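Succinate-semialdehyde dehydrogenase (Synechococcus sp., PDB 4ITA) probably catalyses the oxidation of succinic semialdehyde to succinate with a nicotinamide cofactor, and is bound here to NADPH. Local coordinates at residues L166-I171 / G180-L185; E36-Y41 / G150-L155; P236-P241 / R269-E274; P345-E350 / A367-V372. All coordinates share one frame; numbering follows the deposited sequence.

Overall arrangement
The four contacts form two pairs on opposite sides of the chain's centre. Contacts 2 and 1 share the mixed sheet with the Rossmann-type crossover of strand 152-156, helix 162-175 and strand 182-185. Their centres are about 12 Å apart. Contacts 3 and 4 share the seven-stranded sheet, their centres about 10 Å apart. Between the pairs the centres lie 42 to 48 Å apart. Along the chain, contact 2 closes first, then 1, 3 and 4. NADPH lies about 11 Å from the Thr-184 side chain (contact 1) and about 13 Å from those of Pro-236 (contact 3) and Met-368 (contact 4). The pairs are consistent with the cofactor-binding and catalytic domains of aldehyde dehydrogenases, respectively.

Contact 1 of 4, residues L166-I171 / G180-L185; sequences LAVEAI and GVFQTL. With EDO (1,2-ethanediol), chain E.
Phe-182 meets Val-168 and Glu-169 where helix 162-175 packs on strand 182-185, within a beta-alpha-beta crossover of the Rossmann-type fold. Phe-182 CG is anti to the backbone N (chi1 -176°), which carries the ring toward the helix. Its CZ touches Val-168 CG1 at 3.9 Å. The backbone N of Phe-182 gives a hydrogen bond to O2 of a 1,2-ethanediol, probably from the crystallisation liquor. At Gln-183, CA lies 3.5 Å from Glu-169 OE1, while its NE2 is bonded to Lys-30 O. Thr-184 N then donates to Glu-169 OE1 at 2.8 Å. The bond is nearly straight (164°) and uses the anti lone pair of OE1. One water donates to both Glu-169 OE1 and Thr-184 O, at 2.7 Å from OE1. Thr-184 OG1 is bonded to Ala-165 O, back in the helix. An alanine in place of Glu-169 would probably leave Thr-184 N without this acceptor and the bridging water without one of its two anchors. Two donors thus grip one carboxylate oxygen. This is likely to fix the carboxylate and favour its charged form, and it ties the helix to the strand backbone beside an apolar patch.

Contact 2 of 4, residues E36-Y41 / G150-L155; sequences EAFQAY and GNVAVL. With EDO (1,2-ethanediol), chain F.
Phe-38 and Tyr-41, on helix 24-41, pack against Gly-150, Asn-151 and Val-152 at the start of strand 152-156. This helix packs on the sheet that carries the Rossmann-type crossover, where strand 152-156 begins. Gly-150 closes helix 137-149 in a Schellman motif, with positive phi. Phe-38 can be followed outward. Its CB faces both methyls of Val-152, 3.9 Å from CG1 and 4.0 Å from CG2. CG is anti to the backbone N (chi1 172°), and the ring goes on toward the glycine. CD1 lies 3.5 Å from Gly-150 O, and CE1 lies 3.3 Å from the same oxygen. That oxygen is in the plane of the ring, at its edge. Tyr-41 reaches it too: its CD2 is 3.5 Å from Gly-150 O, again near the ring plane. Further out, Tyr-41 CE2 comes to 3.4 Å from Asn-151 O, and its OH is bonded to Leu-147 O in helix 137-149. Asn-151 points the other way. Its ND2 bonds to Phe-447 O and to a 1,2-ethanediol, while OD1 accepts from Gly-124 N. Gly-150 O is buried by this contact and has no hydrogen-bond partner in the model. Its setting is the weakly positive C-H rims of two aromatic rings, which would probably offset part of that cost.

Contact 3 of 4, residues P236-P241 / R269-E274; sequences PFVVFP and RFILHE
Strands 235-239 and 267-273 are parallel neighbours in the seven-stranded sheet, joined through helix 245-257 as a beta-alpha-beta unit. Four backbone bonds hold them, from Phe-237 N to Arg-269 O through His-273 N to Val-239 O. Phe-237 and Phe-270 run alongside each other in the same direction, with Phe-237 CD1 3.6 Å from Phe-270 CE2. Their planes are at 46°, and Phe-237 CB makes a CH-pi contact over the Phe-270 face. Val-239 and Leu-272 continue this side of the sheet. On the other side Ile-271 CD1 touches Pro-236 CB at 3.8 Å. The Arg-269 guanidinium bonds to Ala-382 O, Leu-381 O and Ser-234 O. His-273 is the N-cap of helix 274-289, where its ND1 bonds to Ala-275 N. CG is anti to the backbone N (chi1 -169°). The ring has Pro-241 over one face and turns its edge to the Phe-240 face. His-273 CD2 is 3.8 Å from Phe-240 CE2, the planes at 81°. An alanine instead of His-273 would probably leave Ala-275 N without its cap and open a gap beside Phe-240 and Pro-241. Pro-241 CG makes a CH-pi contact over the centre of the imidazole, 3.5 Å from its centroid.

Contact 4 of 4, residues P345-E350 / A367-V372; sequences PTILTE and AMVFTV
Ala-367 N donates to Thr-346 O at 2.8 Å, the shortest direct bond between these two strands. Strands 346-349 and 366-372 are parallel neighbours in the seven-stranded sheet of the aldehyde dehydrogenase fold. Two more backbone bonds follow: Leu-348 N to Ala-367 O and Val-369 N to Leu-348 O, both 2.9 Å. The first is almost straight, at 177°. The second is more bent at the hydrogen, at 146°. Ala-367 O also receives the CA-H of Ile-347, with CA 3.5 Å away.

The side chains meet mainly on the face that bears Ile-347 and Ala-367. Ile-347 CG2 is anti to the backbone N (chi1 -60° for CG1), and it lies 3.7 Å from Val-369 CG2. The two side chains cross obliquely. Phe-288 of helix 274-289 packs on Ile-347, and Phe-270 of the next strand on Ala-367. On the opposite face are Leu-348 and Met-368, the latter touching Arg-269, Ile-351 and Leu-362. Thr-349 CG2 approaches Val-369 CB at 4.2 Å.

Past Thr-349 the strands part: Glu-350 N is 4.4 Å from Val-369 O, too far for a direct bond. The Glu-350 carboxylate forms a salt bridge with Lys-328 on the other neighbouring strand. A water bridges the parted backbones, accepting from Glu-350 N and donating to Val-369 O at 2.8 Å.

Contact 1 of 4, residues L166-I171 / G180-L185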
loop_
_atom_site.group_PDB
_atom_site.type_symbol
_atom_site.label_atom_id
_atom_site.label_comp_id
_atom_site.label_asym_id
_atom_site.label_seq_id
_atom_site.Cartn_x
_atom_site.Cartn_y
_atom_site.Cartn_z
ATOM N N LEU A 166 -0.222 -25.841 -11.264
ATOM C CA LEU A 166 -0.397 -26.112 -12.690
ATOM C C LEU A 166 -1.877 -26.186 -13.066
ATOM O O LEU A 166 -2.278 -25.725 -14.133
ATOM C CB LEU A 166 0.326 -27.395 -13.082
ATOM C CG LEU A 166 1.844 -27.316 -12.951
ATOM C CD1 LEU A 166 2.465 -28.702 -13.059
ATOM C CD2 LEU A 166 2.427 -26.367 -13.992
ATOM N N ALA A 167 -2.692 -26.751 -12.184
ATOM C CA ALA A 167 -4.129 -26.845 -12.441
ATOM C C ALA A 167 -4.786 -25.476 -12.570
ATOM O O ALA A 167 -5.650 -25.280 -13.428
ATOM C CB ALA A 167 -4.821 -27.681 -11.367
ATOM N N VAL A 168 -4.393 -24.523 -11.730
ATOM C CA VAL A 168 -4.977 -23.186 -11.817
ATOM C C VAL A 168 -4.655 -22.547 -13.169
ATOM O O VAL A 168 -5.544 -21.984 -13.822
ATOM C CB VAL A 168 -4.525 -22.277 -10.662
ATOM C CG1 VAL A 168 -4.940 -20.837 -10.920
ATOM C CG2 VAL A 168 -5.095 -22.786 -9.340
ATOM N N GLU A 169 -3.405 -22.661 -13.613
ATOM C CA GLU A 169 -3.064 -22.153 -14.940
ATOM C C GLU A 169 -3.878 -22.849 -16.028
ATOM O O GLU A 169 -4.376 -22.195 -16.937
ATOM C CB GLU A 169 -1.561 -22.270 -15.237
ATOM C CG GLU A 169 -1.231 -21.726 -16.629
ATOM C CD GLU A 169 0.223 -21.816 -17.052
ATOM O OE1 GLU A 169 1.124 -21.458 -16.279
ATOM O OE2 GLU A 169 0.475 -22.200 -18.214
ATOM N N ALA A 170 -4.027 -24.169 -15.924
ATOM C CA ALA A 170 -4.780 -24.926 -16.925
ATOM C C ALA A 170 -6.251 -24.514 -16.964
ATOM O O ALA A 170 -6.855 -24.452 -18.033
ATOM C CB ALA A 170 -4.647 -26.415 -16.674
ATOM N N ILE A 171 -6.840 -24.227 -15.808
ATOM C CA ILE A 171 -8.220 -23.751 -15.755
ATOM C C ILE A 171 -8.340 -22.434 -16.509
ATOM O O ILE A 171 -9.255 -22.241 -17.306
ATOM C CB ILE A 171 -8.688 -23.553 -14.292
ATOM C CG1 ILE A 171 -8.882 -24.917 -13.624
ATOM C CG2 ILE A 171 -9.989 -22.758 -14.243
ATOM C CD1 ILE A 171 -8.966 -24.846 -12.107
ATOM N N GLY A 180 0.055 -15.963 -21.501
ATOM C CA GLY A 180 0.853 -14.927 -20.856
ATOM C C GLY A 180 0.089 -14.062 -19.876
ATOM O O GLY A 180 0.686 -13.279 -19.140
ATOM N N VAL A 181 -1.235 -14.178 -19.870
ATOM C CA VAL A 181 -2.028 -13.402 -18.930
ATOM C C VAL A 181 -1.902 -13.953 -17.512
ATOM O O VAL A 181 -1.907 -13.191 -16.545
ATOM C CB VAL A 181 -3.496 -13.296 -19.407
ATOM C CG1 VAL A 181 -4.406 -12.760 -18.305
ATOM C CG2 VAL A 181 -3.564 -12.418 -20.655
ATOM N N PHE A 182 -1.802 -15.270 -17.387
ATOM C CA PHE A 182 -1.544 -15.897 -16.097
ATOM C C PHE A 182 -0.528 -17.005 -16.305
ATOM O O PHE A 182 -0.725 -17.874 -17.157
ATOM C CB PHE A 182 -2.825 -16.477 -15.480
ATOM C CG PHE A 182 -2.622 -17.042 -14.095
ATOM C CD1 PHE A 182 -2.060 -18.306 -13.908
ATOM C CD2 PHE A 182 -2.993 -16.309 -12.986
ATOM C CE1 PHE A 182 -1.864 -18.817 -12.625
ATOM C CE2 PHE A 182 -2.802 -16.813 -11.700
ATOM C CZ PHE A 182 -2.236 -18.067 -11.524
ATOM N N GLN A 183 0.547 -16.993 -15.525
ATOM C CA GLN A 183 1.549 -18.044 -15.639
ATOM C C GLN A 183 1.981 -18.529 -14.279
ATOM O O GLN A 183 2.369 -17.738 -13.418
ATOM C CB GLN A 183 2.782 -17.565 -16.414
ATOM C CG GLN A 183 2.522 -17.226 -17.880
ATOM C CD GLN A 183 3.772 -16.697 -18.562
ATOM O OE1 GLN A 183 4.508 -17.438 -19.224
ATOM N NE2 GLN A 183 4.034 -15.413 -18.382
ATOM N N THR A 184 1.930 -19.840 -14.100
ATOM C CA THR A 184 2.498 -20.492 -12.934
ATOM C C THR A 184 3.998 -20.670 -13.102
ATOM O O THR A 184 4.464 -21.196 -14.115
ATOM C CB THR A 184 1.828 -21.842 -12.734
ATOM O OG1 THR A 184 0.510 -21.608 -12.229
ATOM C CG2 THR A 184 2.609 -22.721 -11.752
ATOM N N LEU A 185 4.749 -20.195 -12.115
ATOM C CA LEU A 185 6.200 -20.357 -12.092
ATOM C C LEU A 185 6.558 -21.448 -11.109
ATOM O O LEU A 185 6.394 -21.279 -9.895
ATOM C CB LEU A 185 6.895 -19.053 -11.685
ATOM C CG LEU A 185 6.502 -17.786 -12.449
ATOM C CD1 LEU A 185 7.298 -16.600 -11.929
ATOM C CD2 LEU A 185 6.714 -17.949 -13.947
HETATM C C1 EDO E . -3.151 -19.390 -18.878
HETATM O O1 EDO E . -2.489 -19.786 -20.083
HETATM C C2 EDO E . -3.917 -18.093 -19.094
HETATM O O2 EDO E . -3.030 -17.035 -19.473
HETATM O O HOH W 1 3.756 -20.985 -16.799
#

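Contact 2 of 4, residues E36-Y41 / G150-L155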
loop_
_atom_site.group_PDB
_atom_site.type_symbol
_atom_site.label_atom_id
_atom_site.label_comp_id
_atom_site.label_asym_id
_atom_site.label_seq_id
_atom_site.Cartn_x
_atom_site.Cartn_y
_atom_site.Cartn_z
ATOM N N GLU A 36 4.486 -8.819 -23.109
ATOM C CA GLU A 36 3.839 -8.769 -24.411
ATOM C C GLU A 36 2.341 -9.025 -24.269
ATOM O O GLU A 36 1.520 -8.339 -24.886
ATOM C CB GLU A 36 4.472 -9.807 -25.324
ATOM C CG GLU A 36 3.937 -9.815 -26.735
ATOM C CD GLU A 36 4.783 -10.691 -27.631
ATOM O OE1 GLU A 36 4.366 -11.836 -27.903
ATOM O OE2 GLU A 36 5.875 -10.238 -28.038
ATOM N N ALA A 37 1.979 -10.008 -23.453
ATOM C CA ALA A 37 0.567 -10.314 -23.249
ATOM C C ALA A 37 -0.170 -9.137 -22.625
ATOM O O ALA A 37 -1.290 -8.837 -23.024
ATOM C CB ALA A 37 0.400 -11.560 -22.401
ATOM N N PHE A 38 0.452 -8.476 -21.650
ATOM C CA PHE A 38 -0.154 -7.323 -20.996
ATOM C C PHE A 38 -0.470 -6.205 -21.981
ATOM O O PHE A 38 -1.509 -5.551 -21.885
ATOM C CB PHE A 38 0.750 -6.782 -19.885
ATOM C CG PHE A 38 0.261 -5.479 -19.298
ATOM C CD1 PHE A 38 -0.944 -5.427 -18.600
ATOM C CD2 PHE A 38 0.996 -4.308 -19.445
ATOM C CE1 PHE A 38 -1.413 -4.236 -18.070
ATOM C CE2 PHE A 38 0.536 -3.109 -18.908
ATOM C CZ PHE A 38 -0.669 -3.071 -18.220
ATOM N N GLN A 39 0.423 -5.980 -22.938
ATOM C CA GLN A 39 0.225 -4.887 -23.882
ATOM C C GLN A 39 -1.062 -5.058 -24.679
ATOM O O GLN A 39 -1.744 -4.076 -24.986
ATOM C CB GLN A 39 1.442 -4.726 -24.795
ATOM C CG GLN A 39 2.578 -4.007 -24.101
ATOM C CD GLN A 39 2.119 -2.692 -23.483
ATOM O OE1 GLN A 39 1.400 -1.907 -24.107
ATOM N NE2 GLN A 39 2.521 -2.457 -22.240
ATOM N N ALA A 40 -1.430 -6.305 -24.961
ATOM C CA ALA A 40 -2.689 -6.580 -25.639
ATOM C C ALA A 40 -3.843 -6.706 -24.647
ATOM O O ALA A 40 -4.943 -6.229 -24.907
ATOM C CB ALA A 40 -2.578 -7.838 -26.481
ATOM N N TYR A 41 -3.581 -7.334 -23.505
ATOM C CA TYR A 41 -4.633 -7.643 -22.545
ATOM C C TYR A 41 -5.234 -6.384 -21.929
ATOM O O TYR A 41 -6.437 -6.323 -21.667
ATOM C CB TYR A 41 -4.123 -8.609 -21.470
ATOM C CG TYR A 41 -5.212 -9.126 -20.559
ATOM C CD1 TYR A 41 -6.216 -9.957 -21.049
ATOM C CD2 TYR A 41 -5.236 -8.793 -19.215
ATOM C CE1 TYR A 41 -7.215 -10.438 -20.228
ATOM C CE2 TYR A 41 -6.236 -9.274 -18.376
ATOM C CZ TYR A 41 -7.231 -10.085 -18.895
ATOM O OH TYR A 41 -8.227 -10.569 -18.081
ATOM N N GLY A 150 -7.357 -6.063 -15.734
ATOM C CA GLY A 150 -6.482 -5.959 -16.889
ATOM C C GLY A 150 -5.001 -6.110 -16.584
ATOM O O GLY A 150 -4.176 -5.902 -17.473
ATOM N N ASN A 151 -4.657 -6.442 -15.341
ATOM C CA ASN A 151 -3.294 -6.849 -15.019
ATOM C C ASN A 151 -3.017 -8.237 -15.587
ATOM O O ASN A 151 -3.940 -8.981 -15.929
ATOM C CB ASN A 151 -3.095 -6.913 -13.502
ATOM C CG ASN A 151 -2.953 -5.545 -12.847
ATOM O OD1 ASN A 151 -2.391 -4.611 -13.418
ATOM N ND2 ASN A 151 -3.436 -5.437 -11.614
ATOM N N VAL A 152 -1.739 -8.586 -15.694
ATOM C CA VAL A 152 -1.375 -9.985 -15.885
ATOM C C VAL A 152 -0.640 -10.447 -14.628
ATOM O O VAL A 152 -0.209 -9.622 -13.807
ATOM C CB VAL A 152 -0.542 -10.228 -17.159
ATOM C CG1 VAL A 152 -1.306 -9.744 -18.380
ATOM C CG2 VAL A 152 0.823 -9.557 -17.064
ATOM N N ALA A 153 -0.525 -11.760 -14.449
ATOM C CA ALA A 153 0.014 -12.274 -13.205
ATOM C C ALA A 153 0.970 -13.425 -13.406
ATOM O O ALA A 153 0.791 -14.261 -14.296
ATOM C CB ALA A 153 -1.113 -12.697 -12.284
ATOM N N VAL A 154 1.995 -13.454 -12.567
ATOM C CA VAL A 154 2.854 -14.623 -12.437
ATOM C C VAL A 154 2.719 -15.127 -11.009
ATOM O O VAL A 154 2.765 -14.344 -10.058
ATOM C CB VAL A 154 4.332 -14.342 -12.837
ATOM C CG1 VAL A 154 4.422 -14.046 -14.332
ATOM C CG2 VAL A 154 4.927 -13.184 -12.020
ATOM N N LEU A 155 2.519 -16.432 -10.877
ATOM C CA LEU A 155 2.294 -17.067 -9.584
ATOM C C LEU A 155 3.489 -17.905 -9.167
ATOM O O LEU A 155 3.903 -18.801 -9.904
ATOM C CB LEU A 155 1.077 -17.983 -9.665
ATOM C CG LEU A 155 0.865 -18.967 -8.510
ATOM C CD1 LEU A 155 0.542 -18.266 -7.195
ATOM C CD2 LEU A 155 -0.216 -19.990 -8.864
HETATM C C1 EDO F . -6.136 -6.178 -9.272
HETATM O O1 EDO F . -4.820 -6.772 -9.256
HETATM C C2 EDO F . -6.102 -4.751 -8.748
HETATM O O2 EDO F . -5.898 -4.838 -7.330
#

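Contact 3 of 4, residues P236-P241 / R269-E274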
loop_
_atom_site.group_PDB
_atom_site.type_symbol
_atom_site.label_atom_id
_atom_site.label_comp_id
_atom_site.label_asym_id
_atom_site.label_seq_id
_atom_site.Cartn_x
_atom_site.Cartn_y
_atom_site.Cartn_z
ATOM N N PRO A 236 -8.288 -14.376 18.537
ATOM C CA PRO A 236 -9.033 -14.709 19.751
ATOM C C PRO A 236 -10.462 -15.147 19.426
ATOM O O PRO A 236 -11.049 -14.743 18.418
ATOM C CB PRO A 236 -9.043 -13.385 20.508
ATOM C CG PRO A 236 -9.055 -12.359 19.422
ATOM C CD PRO A 236 -8.186 -12.918 18.338
ATOM N N PHE A 237 -10.992 -16.011 20.286
ATOM C CA PHE A 237 -12.377 -16.451 20.229
ATOM C C PHE A 237 -12.880 -16.230 21.653
ATOM O O PHE A 237 -12.576 -17.009 22.567
ATOM C CB PHE A 237 -12.423 -17.929 19.823
ATOM C CG PHE A 237 -13.798 -18.444 19.453
ATOM C CD1 PHE A 237 -14.647 -18.961 20.423
ATOM C CD2 PHE A 237 -14.214 -18.464 18.130
ATOM C CE1 PHE A 237 -15.891 -19.466 20.073
ATOM C CE2 PHE A 237 -15.463 -18.956 17.777
ATOM C CZ PHE A 237 -16.303 -19.461 18.755
ATOM N N VAL A 238 -13.591 -15.126 21.847
ATOM C CA VAL A 238 -13.967 -14.657 23.172
ATOM C C VAL A 238 -15.401 -15.050 23.462
ATOM O O VAL A 238 -16.290 -14.790 22.655
ATOM C CB VAL A 238 -13.821 -13.124 23.270
ATOM C CG1 VAL A 238 -14.077 -12.676 24.693
ATOM C CG2 VAL A 238 -12.423 -12.671 22.827
ATOM N N VAL A 239 -15.626 -15.696 24.605
ATOM C CA VAL A 239 -16.961 -16.163 24.954
ATOM C C VAL A 239 -17.409 -15.580 26.284
ATOM O O VAL A 239 -16.789 -15.825 27.316
ATOM C CB VAL A 239 -17.030 -17.702 25.004
ATOM C CG1 VAL A 239 -18.464 -18.163 25.257
ATOM C CG2 VAL A 239 -16.510 -18.299 23.701
ATOM N N PHE A 240 -18.487 -14.806 26.250
ATOM C CA PHE A 240 -18.962 -14.097 27.436
ATOM C C PHE A 240 -20.282 -14.677 27.976
ATOM O O PHE A 240 -20.904 -15.515 27.319
ATOM C CB PHE A 240 -18.992 -12.580 27.165
ATOM C CG PHE A 240 -17.811 -11.859 27.748
ATOM C CD1 PHE A 240 -16.534 -12.390 27.610
ATOM C CD2 PHE A 240 -17.968 -10.677 28.453
ATOM C CE1 PHE A 240 -15.440 -11.753 28.155
ATOM C CE2 PHE A 240 -16.869 -10.034 29.004
ATOM C CZ PHE A 240 -15.605 -10.573 28.859
ATOM N N PRO A 241 -20.693 -14.265 29.192
ATOM C CA PRO A 241 -21.780 -15.001 29.858
ATOM C C PRO A 241 -23.142 -15.018 29.153
ATOM O O PRO A 241 -23.916 -15.950 29.384
ATOM C CB PRO A 241 -21.883 -14.305 31.219
ATOM C CG PRO A 241 -20.512 -13.760 31.460
ATOM C CD PRO A 241 -20.051 -13.302 30.109
ATOM N N ARG A 269 -6.883 -18.821 20.136
ATOM C CA ARG A 269 -6.873 -18.546 21.571
ATOM C C ARG A 269 -8.299 -18.323 22.049
ATOM O O ARG A 269 -8.941 -17.338 21.682
ATOM C CB ARG A 269 -5.992 -17.321 21.876
ATOM C CG ARG A 269 -4.498 -17.542 21.554
ATOM C CD ARG A 269 -3.641 -16.275 21.767
ATOM N NE ARG A 269 -4.221 -15.187 20.996
ATOM C CZ ARG A 269 -4.606 -14.010 21.475
ATOM N NH1 ARG A 269 -4.367 -13.665 22.741
ATOM N NH2 ARG A 269 -5.205 -13.154 20.657
ATOM N N PHE A 270 -8.789 -19.262 22.852
ATOM C CA PHE A 270 -10.127 -19.194 23.412
ATOM C C PHE A 270 -10.059 -18.457 24.733
ATOM O O PHE A 270 -9.322 -18.859 25.636
ATOM C CB PHE A 270 -10.692 -20.605 23.595
ATOM C CG PHE A 270 -11.020 -21.283 22.296
ATOM C CD1 PHE A 270 -10.019 -21.821 21.503
ATOM C CD2 PHE A 270 -12.327 -21.340 21.850
ATOM C CE1 PHE A 270 -10.325 -22.422 20.290
ATOM C CE2 PHE A 270 -12.643 -21.944 20.642
ATOM C CZ PHE A 270 -11.635 -22.482 19.860
ATOM N N ILE A 271 -10.800 -17.357 24.811
ATOM C CA ILE A 271 -10.774 -16.465 25.963
ATOM C C ILE A 271 -12.153 -16.493 26.603
ATOM O O ILE A 271 -13.127 -15.992 26.045
ATOM C CB ILE A 271 -10.341 -15.054 25.539
ATOM C CG1 ILE A 271 -8.905 -15.109 24.994
ATOM C CG2 ILE A 271 -10.444 -14.088 26.715
ATOM C CD1 ILE A 271 -8.447 -13.850 24.279
ATOM N N LEU A 272 -12.232 -17.150 27.757
ATOM C CA LEU A 272 -13.512 -17.508 28.352
ATOM C C LEU A 272 -13.788 -16.715 29.615
ATOM O O LEU A 272 -12.968 -16.704 30.537
ATOM C CB LEU A 272 -13.517 -19.001 28.693
ATOM C CG LEU A 272 -13.045 -19.941 27.581
ATOM C CD1 LEU A 272 -13.119 -21.390 28.053
ATOM C CD2 LEU A 272 -13.865 -19.741 26.327
ATOM N N HIS A 273 -14.944 -16.057 29.665
ATOM C CA HIS A 273 -15.360 -15.410 30.907
ATOM C C HIS A 273 -15.517 -16.466 32.005
ATOM O O HIS A 273 -16.107 -17.525 31.773
ATOM C CB HIS A 273 -16.676 -14.654 30.714
ATOM C CG HIS A 273 -17.020 -13.763 31.863
ATOM N ND1 HIS A 273 -17.422 -14.249 33.088
ATOM C CD2 HIS A 273 -17.002 -12.416 31.977
ATOM C CE1 HIS A 273 -17.648 -13.235 33.907
ATOM N NE2 HIS A 273 -17.395 -12.112 33.257
ATOM N N GLU A 274 -14.990 -16.179 33.195
ATOM C CA GLU A 274 -14.995 -17.152 34.289
ATOM C C GLU A 274 -16.380 -17.714 34.626
ATOM O O GLU A 274 -16.487 -18.859 35.076
ATOM C CB GLU A 274 -14.331 -16.571 35.541
ATOM C CG GLU A 274 -14.978 -15.324 36.091
ATOM C CD GLU A 274 -14.387 -14.919 37.427
ATOM O OE1 GLU A 274 -14.958 -14.019 38.074
ATOM O OE2 GLU A 274 -13.359 -15.507 37.827
#

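Contact 4 of 4, residues P345-E350 / A367-V372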
loop_
_atom_site.group_PDB
_atom_site.type_symbol
_atom_site.label_atom_id
_atom_site.label_comp_id
_atom_site.label_asym_id
_atom_site.label_seq_id
_atom_site.Cartn_x
_atom_site.Cartn_y
_atom_site.Cartn_z
ATOM N N PRO A 345 -6.286 -33.251 17.500
ATOM C CA PRO A 345 -6.881 -32.102 18.189
ATOM C C PRO A 345 -6.369 -32.028 19.622
ATOM O O PRO A 345 -6.356 -33.035 20.332
ATOM C CB PRO A 345 -8.373 -32.427 18.160
ATOM C CG PRO A 345 -8.539 -33.208 16.883
ATOM C CD PRO A 345 -7.298 -34.059 16.793
ATOM N N THR A 346 -5.943 -30.840 20.029
ATOM C CA THR A 346 -5.244 -30.660 21.290
ATOM C C THR A 346 -5.763 -29.413 21.987
ATOM O O THR A 346 -6.071 -28.415 21.337
ATOM C CB THR A 346 -3.725 -30.524 21.046
ATOM O OG1 THR A 346 -3.219 -31.734 20.473
ATOM C CG2 THR A 346 -2.960 -30.228 22.336
ATOM N N ILE A 347 -5.866 -29.477 23.313
ATOM C CA ILE A 347 -6.249 -28.316 24.103
ATOM C C ILE A 347 -5.232 -28.112 25.210
ATOM O O ILE A 347 -4.945 -29.048 25.967
ATOM C CB ILE A 347 -7.659 -28.473 24.713
ATOM C CG1 ILE A 347 -8.714 -28.640 23.609
ATOM C CG2 ILE A 347 -7.984 -27.288 25.628
ATOM C CD1 ILE A 347 -10.087 -29.052 24.124
ATOM N N LEU A 348 -4.675 -26.902 25.274
ATOM C CA LEU A 348 -3.726 -26.510 26.315
ATOM C C LEU A 348 -4.359 -25.478 27.234
ATOM O O LEU A 348 -5.011 -24.527 26.778
ATOM C CB LEU A 348 -2.454 -25.919 25.699
ATOM C CG LEU A 348 -1.679 -26.769 24.687
ATOM C CD1 LEU A 348 -0.501 -25.987 24.121
ATOM C CD2 LEU A 348 -1.219 -28.083 25.301
ATOM N N THR A 349 -4.160 -25.670 28.534
ATOM C CA THR A 349 -4.679 -24.765 29.547
ATOM C C THR A 349 -3.563 -24.386 30.510
ATOM O O THR A 349 -2.478 -24.981 30.488
ATOM C CB THR A 349 -5.803 -25.432 30.355
ATOM O OG1 THR A 349 -5.262 -26.532 31.099
ATOM C CG2 THR A 349 -6.914 -25.943 29.435
ATOM N N GLU A 350 -3.834 -23.390 31.348
ATOM C CA GLU A 350 -2.911 -22.988 32.414
ATOM C C GLU A 350 -1.513 -22.703 31.879
ATOM O O GLU A 350 -0.509 -23.089 32.479
ATOM C CB GLU A 350 -2.838 -24.062 33.506
ATOM C CG GLU A 350 -4.172 -24.427 34.121
ATOM C CD GLU A 350 -4.055 -25.565 35.121
ATOM O OE1 GLU A 350 -2.953 -25.753 35.681
ATOM O OE2 GLU A 350 -5.061 -26.271 35.337
ATOM N N ALA A 367 -5.715 -25.751 20.482
ATOM C CA ALA A 367 -6.345 -24.583 21.091
ATOM C C ALA A 367 -5.646 -24.201 22.380
ATOM O O ALA A 367 -5.400 -25.065 23.217
ATOM C CB ALA A 367 -7.798 -24.873 21.374
ATOM N N MET A 368 -5.323 -22.918 22.539
ATOM C CA MET A 368 -4.905 -22.378 23.836
ATOM C C MET A 368 -6.137 -21.802 24.526
ATOM O O MET A 368 -6.927 -21.102 23.890
ATOM C CB MET A 368 -3.830 -21.289 23.672
ATOM C CG MET A 368 -2.485 -21.766 23.120
ATOM S SD MET A 368 -1.145 -20.502 23.078
ATOM C CE MET A 368 -1.392 -19.797 21.431
ATOM N N VAL A 369 -6.322 -22.093 25.812
ATOM C CA VAL A 369 -7.510 -21.629 26.529
ATOM C C VAL A 369 -7.113 -20.762 27.715
ATOM O O VAL A 369 -6.158 -21.070 28.430
ATOM C CB VAL A 369 -8.379 -22.816 27.003
ATOM C CG1 VAL A 369 -9.645 -22.322 27.700
ATOM C CG2 VAL A 369 -8.743 -23.703 25.821
ATOM N N PHE A 370 -7.851 -19.670 27.897
ATOM C CA PHE A 370 -7.612 -18.705 28.962
ATOM C C PHE A 370 -8.922 -18.358 29.643
ATOM O O PHE A 370 -9.983 -18.426 29.028
ATOM C CB PHE A 370 -7.036 -17.419 28.369
ATOM C CG PHE A 370 -5.833 -17.643 27.514
ATOM C CD1 PHE A 370 -4.562 -17.590 28.062
ATOM C CD2 PHE A 370 -5.969 -17.930 26.160
ATOM C CE1 PHE A 370 -3.447 -17.806 27.274
ATOM C CE2 PHE A 370 -4.860 -18.158 25.367
ATOM C CZ PHE A 370 -3.597 -18.097 25.922
ATOM N N THR A 371 -8.842 -17.966 30.914
ATOM C CA THR A 371 -10.015 -17.473 31.628
ATOM C C THR A 371 -9.809 -16.010 32.012
ATOM O O THR A 371 -8.709 -15.616 32.414
ATOM C CB THR A 371 -10.309 -18.319 32.882
ATOM O OG1 THR A 371 -10.542 -19.681 32.499
ATOM C CG2 THR A 371 -11.533 -17.810 33.615
ATOM N N VAL A 372 -10.859 -15.206 31.863
ATOM C CA VAL A 372 -10.808 -13.790 32.227
ATOM C C VAL A 372 -12.006 -13.410 33.096
ATOM O O VAL A 372 -13.007 -14.125 33.132
ATOM C CB VAL A 372 -10.712 -12.870 30.984
ATOM C CG1 VAL A 372 -9.418 -13.132 30.223
ATOM C CG2 VAL A 372 -11.902 -13.076 30.076
HETATM O O HOH W 2 -6.322 -21.919 31.145
#